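Long-range contacts in NS3-like protein (Alongshan virus, PDB 6M40), which probably hydrolyses ATP and other ribonucleoside triphosphates to drive RNA unwinding, this chain being the helicase part of a longer flavivirus-like viral protein: residues 179-187 with 211-221; 261-269 with 300-311. All blocks are in the same frame, centred on the assembly; numbering follows the deposited sequence.

Interaction 1: residues 179-187 with 211-221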
loop_
_atom_site.group_PDB
_atom_site.type_symbol
_atom_site.label_atom_id
_atom_site.label_comp_id
_atom_site.label_asym_id
_atom_site.label_seq_id
_atom_site.Cartn_x
_atom_site.Cartn_y
_atom_site.Cartn_z
ATOM N N VAL A 179 1.498 21.087 13.660
ATOM C CA VAL A 179 2.444 19.981 13.748
ATOM C C VAL A 179 3.860 20.491 13.988
ATOM O O VAL A 179 4.610 19.922 14.791
ATOM C CB VAL A 179 2.369 19.114 12.475
ATOM C CG1 VAL A 179 3.022 17.758 12.723
ATOM C CG2 VAL A 179 0.929 18.949 12.020
ATOM N N VAL A 180 4.258 21.556 13.288
ATOM C CA VAL A 180 5.623 22.058 13.425
ATOM C C VAL A 180 5.893 22.477 14.866
ATOM O O VAL A 180 6.963 22.197 15.423
ATOM C CB VAL A 180 5.867 23.217 12.440
ATOM C CG1 VAL A 180 7.209 23.881 12.726
ATOM C CG2 VAL A 180 5.814 22.717 11.006
ATOM N N GLN A 181 4.927 23.150 15.494
ATOM C CA GLN A 181 5.142 23.657 16.845
ATOM C C GLN A 181 5.120 22.535 17.875
ATOM O O GLN A 181 5.776 22.641 18.917
ATOM C CB GLN A 181 4.086 24.711 17.178
ATOM C CG GLN A 181 4.051 25.870 16.199
ATOM C CD GLN A 181 2.851 26.767 16.400
ATOM O OE1 GLN A 181 1.939 26.441 17.153
ATOM N NE2 GLN A 181 2.844 27.906 15.721
ATOM N N ALA A 182 4.359 21.470 17.620
ATOM C CA ALA A 182 4.428 20.298 18.484
ATOM C C ALA A 182 5.763 19.585 18.328
ATOM O O ALA A 182 6.227 18.922 19.266
ATOM C CB ALA A 182 3.274 19.343 18.181
ATOM N N VAL A 183 6.388 19.703 17.155
ATOM C CA VAL A 183 7.745 19.205 16.968
ATOM C C VAL A 183 8.774 20.153 17.570
ATOM O O VAL A 183 9.916 19.745 17.814
ATOM C CB VAL A 183 8.017 18.968 15.474
ATOM C CG1 VAL A 183 9.510 18.863 15.211
ATOM C CG2 VAL A 183 7.295 17.715 15.000
ATOM N N ARG A 184 8.419 21.419 17.791
ATOM C CA ARG A 184 9.300 22.298 18.550
ATOM C C ARG A 184 9.220 21.981 20.036
ATOM O O ARG A 184 10.248 21.816 20.701
ATOM C CB ARG A 184 8.947 23.761 18.290
ATOM C CG ARG A 184 9.443 24.261 16.946
ATOM C CD ARG A 184 9.007 25.688 16.658
ATOM N NE ARG A 184 8.924 25.928 15.220
ATOM C CZ ARG A 184 8.741 27.118 14.663
ATOM N NH1 ARG A 184 8.637 28.198 15.417
ATOM N NH2 ARG A 184 8.673 27.226 13.345
ATOM N N LYS A 185 7.999 21.885 20.568
ATOM C CA LYS A 185 7.819 21.442 21.945
ATOM C C LYS A 185 8.641 20.187 22.219
ATOM O O LYS A 185 9.371 20.113 23.215
ATOM C CB LYS A 185 6.333 21.191 22.213
ATOM C CG LYS A 185 5.758 21.974 23.380
ATOM C CD LYS A 185 4.381 21.449 23.772
ATOM C CE LYS A 185 3.270 22.452 23.484
ATOM N NZ LYS A 185 2.069 22.221 24.341
ATOM N N TYR A 186 8.544 19.195 21.326
ATOM C CA TYR A 186 9.287 17.947 21.487
ATOM C C TYR A 186 10.795 18.185 21.421
ATOM O O TYR A 186 11.555 17.605 22.205
ATOM C CB TYR A 186 8.837 16.946 20.409
ATOM C CG TYR A 186 9.298 15.507 20.585
ATOM C CD1 TYR A 186 10.551 15.104 20.151
ATOM C CD2 TYR A 186 8.463 14.546 21.151
ATOM C CE1 TYR A 186 10.979 13.789 20.297
ATOM C CE2 TYR A 186 8.885 13.224 21.302
ATOM C CZ TYR A 186 10.142 12.856 20.872
ATOM O OH TYR A 186 10.575 11.556 21.010
ATOM N N ALA A 187 11.247 19.048 20.505
ATOM C CA ALA A 187 12.680 19.250 20.321
ATOM C C ALA A 187 13.337 19.844 21.562
ATOM O O ALA A 187 14.539 19.644 21.781
ATOM C CB ALA A 187 12.923 20.150 19.109
ATOM N N VAL A 211 7.218 22.133 5.466
ATOM C CA VAL A 211 7.435 21.984 6.902
ATOM C C VAL A 211 8.902 21.690 7.202
ATOM O O VAL A 211 9.443 22.163 8.206
ATOM C CB VAL A 211 6.506 20.906 7.496
ATOM C CG1 VAL A 211 5.068 21.096 7.011
ATOM C CG2 VAL A 211 7.005 19.500 7.179
ATOM N N ALA A 212 9.573 20.925 6.335
ATOM C CA ALA A 212 10.978 20.611 6.569
ATOM C C ALA A 212 11.809 21.882 6.672
ATOM O O ALA A 212 12.719 21.968 7.501
ATOM C CB ALA A 212 11.512 19.711 5.457
ATOM N N LYS A 213 11.520 22.874 5.825
ATOM C CA LYS A 213 12.219 24.151 5.925
ATOM C C LYS A 213 11.973 24.808 7.280
ATOM O O LYS A 213 12.901 25.342 7.896
ATOM C CB LYS A 213 11.778 25.088 4.797
ATOM C CG LYS A 213 12.163 24.637 3.392
ATOM C CD LYS A 213 12.022 25.769 2.367
ATOM C CE LYS A 213 10.579 25.993 1.922
ATOM N NZ LYS A 213 10.133 25.051 0.849
ATOM N N HIS A 214 10.725 24.781 7.757
ATOM C CA HIS A 214 10.406 25.422 9.027
ATOM C C HIS A 214 11.000 24.669 10.210
ATOM O O HIS A 214 11.395 25.297 11.199
ATOM C CB HIS A 214 8.893 25.551 9.188
ATOM C CG HIS A 214 8.344 26.853 8.692
ATOM N ND1 HIS A 214 8.822 27.483 7.561
ATOM C CD2 HIS A 214 7.357 27.644 9.176
ATOM C CE1 HIS A 214 8.152 28.606 7.371
ATOM N NE2 HIS A 214 7.258 28.727 8.335
ATOM N N ILE A 215 11.068 23.339 10.137
ATOM C CA ILE A 215 11.752 22.570 11.169
ATOM C C ILE A 215 13.259 22.771 11.062
ATOM O O ILE A 215 13.961 22.885 12.076
ATOM C CB ILE A 215 11.360 21.088 11.062
ATOM C CG1 ILE A 215 9.894 20.910 11.463
ATOM C CG2 ILE A 215 12.261 20.233 11.937
ATOM C CD1 ILE A 215 9.320 19.545 11.130
ATOM N N LYS A 216 13.781 22.806 9.833
ATOM C CA LYS A 216 15.195 23.103 9.640
ATOM C C LYS A 216 15.585 24.365 10.397
ATOM O O LYS A 216 16.625 24.403 11.065
ATOM C CB LYS A 216 15.497 23.255 8.144
ATOM C CG LYS A 216 16.674 22.432 7.634
ATOM C CD LYS A 216 16.829 22.556 6.114
ATOM C CE LYS A 216 15.677 21.892 5.361
ATOM N NZ LYS A 216 15.662 22.188 3.897
ATOM N N GLN A 217 14.751 25.398 10.322
ATOM C CA GLN A 217 15.089 26.717 10.831
ATOM C C GLN A 217 14.636 26.941 12.268
ATOM O O GLN A 217 14.705 28.071 12.750
ATOM C CB GLN A 217 14.486 27.797 9.922
ATOM C CG GLN A 217 12.988 28.025 10.097
ATOM C CD GLN A 217 12.387 28.878 8.989
ATOM O OE1 GLN A 217 13.051 29.192 8.004
ATOM N NE2 GLN A 217 11.122 29.251 9.146
ATOM N N THR A 218 14.177 25.901 12.962
ATOM C CA THR A 218 13.803 26.070 14.357
ATOM C C THR A 218 14.490 25.036 15.242
ATOM O O THR A 218 15.228 25.401 16.157
ATOM C CB THR A 218 12.289 25.987 14.526
ATOM O OG1 THR A 218 11.647 26.692 13.456
ATOM C CG2 THR A 218 11.890 26.612 15.846
ATOM N N THR A 219 14.239 23.759 14.995
ATOM C CA THR A 219 14.867 22.721 15.791
ATOM C C THR A 219 16.283 22.447 15.299
ATOM O O THR A 219 16.628 22.756 14.156
ATOM C CB THR A 219 14.047 21.439 15.726
ATOM O OG1 THR A 219 14.079 20.917 14.391
ATOM C CG2 THR A 219 12.602 21.701 16.133
ATOM N N PRO A 220 17.131 21.864 16.153
ATOM C CA PRO A 220 18.474 21.459 15.718
ATOM C C PRO A 220 18.493 20.171 14.910
ATOM O O PRO A 220 19.576 19.719 14.523
ATOM C CB PRO A 220 19.218 21.277 17.048
ATOM C CG PRO A 220 18.147 20.856 18.014
ATOM C CD PRO A 220 16.904 21.598 17.586
ATOM N N TYR A 221 17.330 19.569 14.665
ATOM C CA TYR A 221 17.247 18.341 13.891
ATOM C C TYR A 221 17.596 18.611 12.430
ATOM O O TYR A 221 17.322 19.687 11.896
ATOM C CB TYR A 221 15.835 17.748 13.959
ATOM C CG TYR A 221 15.348 17.289 15.323
ATOM C CD1 TYR A 221 15.929 17.746 16.502
ATOM C CD2 TYR A 221 14.297 16.386 15.422
ATOM C CE1 TYR A 221 15.475 17.316 17.734
ATOM C CE2 TYR A 221 13.834 15.949 16.650
ATOM C CZ TYR A 221 14.425 16.419 17.803
ATOM O OH TYR A 221 13.974 15.995 19.030
#
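Val180 meets the helix of 211-221 with both its methyls: CG2 lies 4.0 Å from Val211 CB, while CG1 faces Ile215 CG1. One turn on, the Val183 side chain crosses Ile215 at about a right angle, its CG1 4.1 Å from Ile215 CD1. Toward the C-terminal ends the apolar seam passes to smaller groups, with Ala187 CB 3.4 Å from Thr219 CG2. Tyr221 then reaches back, its OH at the edge of the Tyr186 ring, near the ring plane and 3.7 Å from Tyr186 CD1. Beside this seam Arg184 runs extended across Thr218, whose CG2 methyl and OG1 lie over one face of the guanidinium. This is packing rather than a hydrogen bond.

A second shell fixes both threonines. Thr218 OG1 donates to His214 O at 2.7 Å, almost in line with the carbonyl. Thr219 OG1, set between backbone N and carbonyl carbon by a chi1 of 66°, donates to Ile215 O from above the carbonyl plane, while Thr218 N approaches the same oxygen from the opposite face. Each hydroxyl is thus turned back on its own helix end, and the Thr219 methyl is left to meet Ala187.

The axes of 179-187 and 211-216 approach to 10.2 Å and cross at -30°, both helices lying against the mixed sheet. Helix 208-216 makes the beta-alpha-beta crossover from strand 194-198 to strand 222-226, as is typical of the second RecA-like domain of NS3-type helicases.

Interaction 2: residues 261-269 with 300-311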
loop_
_atom_site.group_PDB
_atom_site.type_symbol
_atom_site.label_atom_id
_atom_site.label_comp_id
_atom_site.label_asym_id
_atom_site.label_seq_id
_atom_site.Cartn_x
_atom_site.Cartn_y
_atom_site.Cartn_z
ATOM N N ASP A 261 13.361 3.151 11.626
ATOM C CA ASP A 261 13.469 2.913 13.064
ATOM C C ASP A 261 13.706 4.218 13.822
ATOM O O ASP A 261 14.666 4.935 13.534
ATOM C CB ASP A 261 14.602 1.932 13.357
ATOM C CG ASP A 261 15.119 2.052 14.773
ATOM O OD1 ASP A 261 14.344 1.776 15.711
ATOM O OD2 ASP A 261 16.298 2.424 14.950
ATOM N N LEU A 262 12.859 4.512 14.808
ATOM C CA LEU A 262 12.864 5.839 15.419
ATOM C C LEU A 262 12.047 5.844 16.708
ATOM O O LEU A 262 11.440 4.840 17.095
ATOM C CB LEU A 262 12.318 6.875 14.441
ATOM C CG LEU A 262 11.164 6.367 13.578
ATOM C CD1 LEU A 262 10.070 5.702 14.406
ATOM C CD2 LEU A 262 10.572 7.506 12.759
ATOM N N ASP A 263 12.019 7.013 17.360
ATOM C CA ASP A 263 11.476 7.155 18.702
ATOM C C ASP A 263 10.115 7.846 18.765
ATOM O O ASP A 263 9.432 7.718 19.785
ATOM C CB ASP A 263 12.462 7.936 19.598
ATOM C CG ASP A 263 13.857 7.314 19.650
ATOM O OD1 ASP A 263 13.976 6.079 19.801
ATOM O OD2 ASP A 263 14.846 8.071 19.557
ATOM N N ALA A 264 9.700 8.575 17.725
ATOM C CA ALA A 264 8.395 9.234 17.749
ATOM C C ALA A 264 7.895 9.489 16.333
ATOM O O ALA A 264 8.672 9.530 15.376
ATOM C CB ALA A 264 8.446 10.556 18.528
ATOM N N VAL A 265 6.583 9.707 16.226
ATOM C CA VAL A 265 5.897 9.928 14.954
ATOM C C VAL A 265 4.901 11.069 15.117
ATOM O O VAL A 265 4.094 11.064 16.051
ATOM C CB VAL A 265 5.165 8.655 14.478
ATOM C CG1 VAL A 265 4.064 9.003 13.486
ATOM C CG2 VAL A 265 6.137 7.659 13.873
ATOM N N PHE A 266 4.938 12.036 14.202
ATOM C CA PHE A 266 3.972 13.131 14.171
ATOM C C PHE A 266 3.070 12.968 12.954
ATOM O O PHE A 266 3.555 12.936 11.818
ATOM C CB PHE A 266 4.681 14.484 14.145
ATOM C CG PHE A 266 5.363 14.817 15.431
ATOM C CD1 PHE A 266 6.629 14.334 15.700
ATOM C CD2 PHE A 266 4.726 15.593 16.385
ATOM C CE1 PHE A 266 7.258 14.630 16.893
ATOM C CE2 PHE A 266 5.350 15.892 17.575
ATOM C CZ PHE A 266 6.618 15.409 17.829
ATOM N N ASP A 267 1.764 12.859 13.191
ATOM C CA ASP A 267 0.799 12.529 12.149
ATOM C C ASP A 267 -0.018 13.765 11.802
ATOM O O ASP A 267 -0.762 14.285 12.638
ATOM C CB ASP A 267 -0.115 11.388 12.594
ATOM C CG ASP A 267 -0.653 10.566 11.425
ATOM O OD1 ASP A 267 -0.740 11.083 10.285
ATOM O OD2 ASP A 267 -0.997 9.383 11.648
ATOM N N THR A 268 0.135 14.238 10.567
ATOM C CA THR A 268 -0.834 15.176 10.009
ATOM C C THR A 268 -2.238 14.598 10.061
ATOM O O THR A 268 -3.214 15.323 10.277
ATOM C CB THR A 268 -0.486 15.493 8.559
ATOM O OG1 THR A 268 0.921 15.701 8.421
ATOM C CG2 THR A 268 -1.231 16.725 8.087
ATOM N N CYS A 269 -2.352 13.284 9.858
ATOM C CA CYS A 269 -3.635 12.604 9.711
ATOM C C CYS A 269 -4.357 13.094 8.451
ATOM O O CYS A 269 -5.562 13.355 8.450
ATOM C CB CYS A 269 -4.484 12.774 10.970
ATOM S SG CYS A 269 -3.910 11.718 12.315
ATOM N N ILE A 300 6.481 3.058 15.236
ATOM C CA ILE A 300 7.323 3.491 16.345
ATOM C C ILE A 300 7.425 2.434 17.436
ATOM O O ILE A 300 8.410 2.412 18.175
ATOM C CB ILE A 300 6.836 4.823 16.970
ATOM C CG1 ILE A 300 5.456 5.234 16.448
ATOM C CG2 ILE A 300 7.846 5.920 16.757
ATOM C CD1 ILE A 300 4.371 5.156 17.496
ATOM N N GLY A 301 6.400 1.607 17.604
ATOM C CA GLY A 301 6.421 0.701 18.731
ATOM C C GLY A 301 7.160 -0.590 18.498
ATOM O O GLY A 301 7.069 -1.476 19.349
ATOM N N ARG A 302 7.899 -0.730 17.395
ATOM C CA ARG A 302 8.391 -2.048 17.010
ATOM C C ARG A 302 9.633 -2.440 17.800
ATOM O O ARG A 302 9.700 -3.542 18.356
ATOM C CB ARG A 302 8.701 -2.090 15.514
ATOM C CG ARG A 302 7.871 -1.159 14.643
ATOM C CD ARG A 302 8.384 -1.181 13.207
ATOM N NE ARG A 302 7.863 -2.275 12.389
ATOM C CZ ARG A 302 6.658 -2.276 11.826
ATOM N NH1 ARG A 302 5.826 -1.260 12.033
ATOM N NH2 ARG A 302 6.275 -3.297 11.067
ATOM N N ARG A 303 10.635 -1.560 17.847
ATOM C CA ARG A 303 11.911 -1.866 18.476
ATOM C C ARG A 303 12.175 -1.045 19.728
ATOM O O ARG A 303 13.227 -1.212 20.356
ATOM C CB ARG A 303 13.061 -1.635 17.488
ATOM C CG ARG A 303 12.968 -2.428 16.199
ATOM C CD ARG A 303 14.328 -2.468 15.519
ATOM N NE ARG A 303 14.260 -2.158 14.095
ATOM C CZ ARG A 303 15.299 -1.765 13.365
ATOM N NH1 ARG A 303 16.492 -1.625 13.927
ATOM N NH2 ARG A 303 15.143 -1.506 12.075
ATOM N N ARG A 304 11.253 -0.170 20.111
ATOM C CA ARG A 304 11.529 0.819 21.139
ATOM C C ARG A 304 10.220 1.450 21.564
ATOM O O ARG A 304 9.308 1.614 20.746
ATOM C CB ARG A 304 12.468 1.907 20.616
ATOM C CG ARG A 304 13.812 1.963 21.261
ATOM C CD ARG A 304 14.369 3.363 21.128
ATOM N NE ARG A 304 14.496 3.806 19.742
ATOM C CZ ARG A 304 15.401 3.340 18.888
ATOM N NH1 ARG A 304 16.242 2.389 19.269
ATOM N NH2 ARG A 304 15.460 3.815 17.651
ATOM N N GLU A 305 10.142 1.826 22.835
ATOM C CA GLU A 305 9.094 2.745 23.248
ATOM C C GLU A 305 9.009 3.884 22.240
ATOM O O GLU A 305 10.011 4.291 21.637
ATOM C CB GLU A 305 9.369 3.286 24.650
ATOM C CG GLU A 305 9.575 2.197 25.694
ATOM C CD GLU A 305 8.470 2.133 26.736
ATOM O OE1 GLU A 305 7.591 3.018 26.754
ATOM O OE2 GLU A 305 8.476 1.180 27.541
ATOM N N GLY A 306 7.800 4.371 22.020
ATOM C CA GLY A 306 7.620 5.466 21.090
ATOM C C GLY A 306 6.358 6.228 21.402
ATOM O O GLY A 306 5.427 5.703 22.020
ATOM N N GLY A 307 6.338 7.485 20.974
ATOM C CA GLY A 307 5.197 8.358 21.164
ATOM C C GLY A 307 4.541 8.676 19.836
ATOM O O GLY A 307 5.201 8.700 18.796
ATOM N N TYR A 308 3.229 8.910 19.876
ATOM C CA TYR A 308 2.431 9.164 18.682
ATOM C C TYR A 308 1.626 10.435 18.880
ATOM O O TYR A 308 0.807 10.516 19.803
ATOM C CB TYR A 308 1.501 7.986 18.386
ATOM C CG TYR A 308 0.596 8.209 17.186
ATOM C CD1 TYR A 308 1.127 8.338 15.912
ATOM C CD2 TYR A 308 -0.787 8.273 17.326
ATOM C CE1 TYR A 308 0.311 8.538 14.815
ATOM C CE2 TYR A 308 -1.608 8.471 16.236
ATOM C CZ TYR A 308 -1.051 8.602 14.978
ATOM O OH TYR A 308 -1.855 8.803 13.878
ATOM N N TYR A 309 1.832 11.406 17.995
ATOM C CA TYR A 309 1.185 12.710 18.067
ATOM C C TYR A 309 0.251 12.872 16.870
ATOM O O TYR A 309 0.709 12.975 15.728
ATOM C CB TYR A 309 2.237 13.816 18.113
ATOM C CG TYR A 309 3.170 13.673 19.293
ATOM C CD1 TYR A 309 4.308 12.878 19.219
ATOM C CD2 TYR A 309 2.904 14.324 20.487
ATOM C CE1 TYR A 309 5.158 12.745 20.307
ATOM C CE2 TYR A 309 3.738 14.199 21.566
ATOM C CZ TYR A 309 4.866 13.410 21.478
ATOM O OH TYR A 309 5.691 13.295 22.576
ATOM N N ARG A 310 -1.060 12.890 17.136
ATOM C CA ARG A 310 -2.107 13.199 16.174
ATOM C C ARG A 310 -2.765 14.527 16.543
ATOM O O ARG A 310 -2.775 14.909 17.717
ATOM C CB ARG A 310 -3.178 12.103 16.146
ATOM C CG ARG A 310 -4.187 12.220 17.279
ATOM C CD ARG A 310 -5.194 11.084 17.279
ATOM N NE ARG A 310 -5.979 11.085 18.510
ATOM C CZ ARG A 310 -5.579 10.524 19.648
ATOM N NH1 ARG A 310 -4.401 9.921 19.714
ATOM N NH2 ARG A 310 -6.355 10.574 20.720
ATOM N N PRO A 311 -3.343 15.250 15.583
ATOM C CA PRO A 311 -4.008 16.511 15.936
ATOM C C PRO A 311 -5.314 16.267 16.675
ATOM O O PRO A 311 -6.055 15.329 16.375
ATOM C CB PRO A 311 -4.243 17.191 14.584
ATOM C CG PRO A 311 -4.237 16.088 13.587
ATOM C CD PRO A 311 -3.326 15.017 14.126
#
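Ile300 is the bump that fills the hollow beside strand 264-267: its CG2 sits against Leu262 CD1 and its CG1 lies 3.6 Å from Val265 CG2. The other Val265 methyl, CG1, abuts the edge of the Tyr308 ring. On the opposite face of the sheet Phe266 and Tyr309 lie side by side as an offset stack, centroids 4.5 Å apart and planes at 10°; Tyr309 takes this place with CG anti to its carbonyl carbon (chi1 -59°). Beyond the stack, Pro311 slots its CD 3.8 Å from Cys269 SG.

Backbone hydrogen bonds between the parallel strands hold these shapes in register, Val265 N to Gly307 O, Tyr309 N to Val265 O and Asp267 N to Tyr309 O at 2.8 Å.

Polar groups occupy both ends. Asp267 OD2 is modelled very close to the Tyr308 hydroxyl, a hydrogen bond of doubtful length, while OD1 takes Cys269 N in an Asx turn. At the other end Arg304 NH2 lies 3.0 Å from OD1 of the poorly ordered Asp261, which also pairs with Arg194; the Arg304 NE bridge to Asp263 OD1 is modelled too close for its length to be trusted. The chemistry implies a hydrophobic middle, a buried carboxylate supplied with donors, and a more solvent-accessible ionic end just after Ile300 to Arg302, which by sequence close helicase motif VI.

In the fold
Past the six-stranded parallel sheet of the first domain, the chain enters the mixed sheet through strand 170-175 and forms helix 179-189. Interaction 1 closes the short loop that runs through strand 194-198 to helix 208-216. After strands 222-226 and 246-250, interaction 2 closes a second loop, holding the antiparallel strand 281-287 and helix 290-297. The two loops follow in series, neither nesting nor crossing. In space they meet nonetheless: helix 179-189 lies over the paired strands, with Val183 CG2 3.5 Å from Phe266 CG and Tyr186 CD2 3.4 Å from Tyr309 OH. One layer of helices is thereby joined to the sheet beneath it.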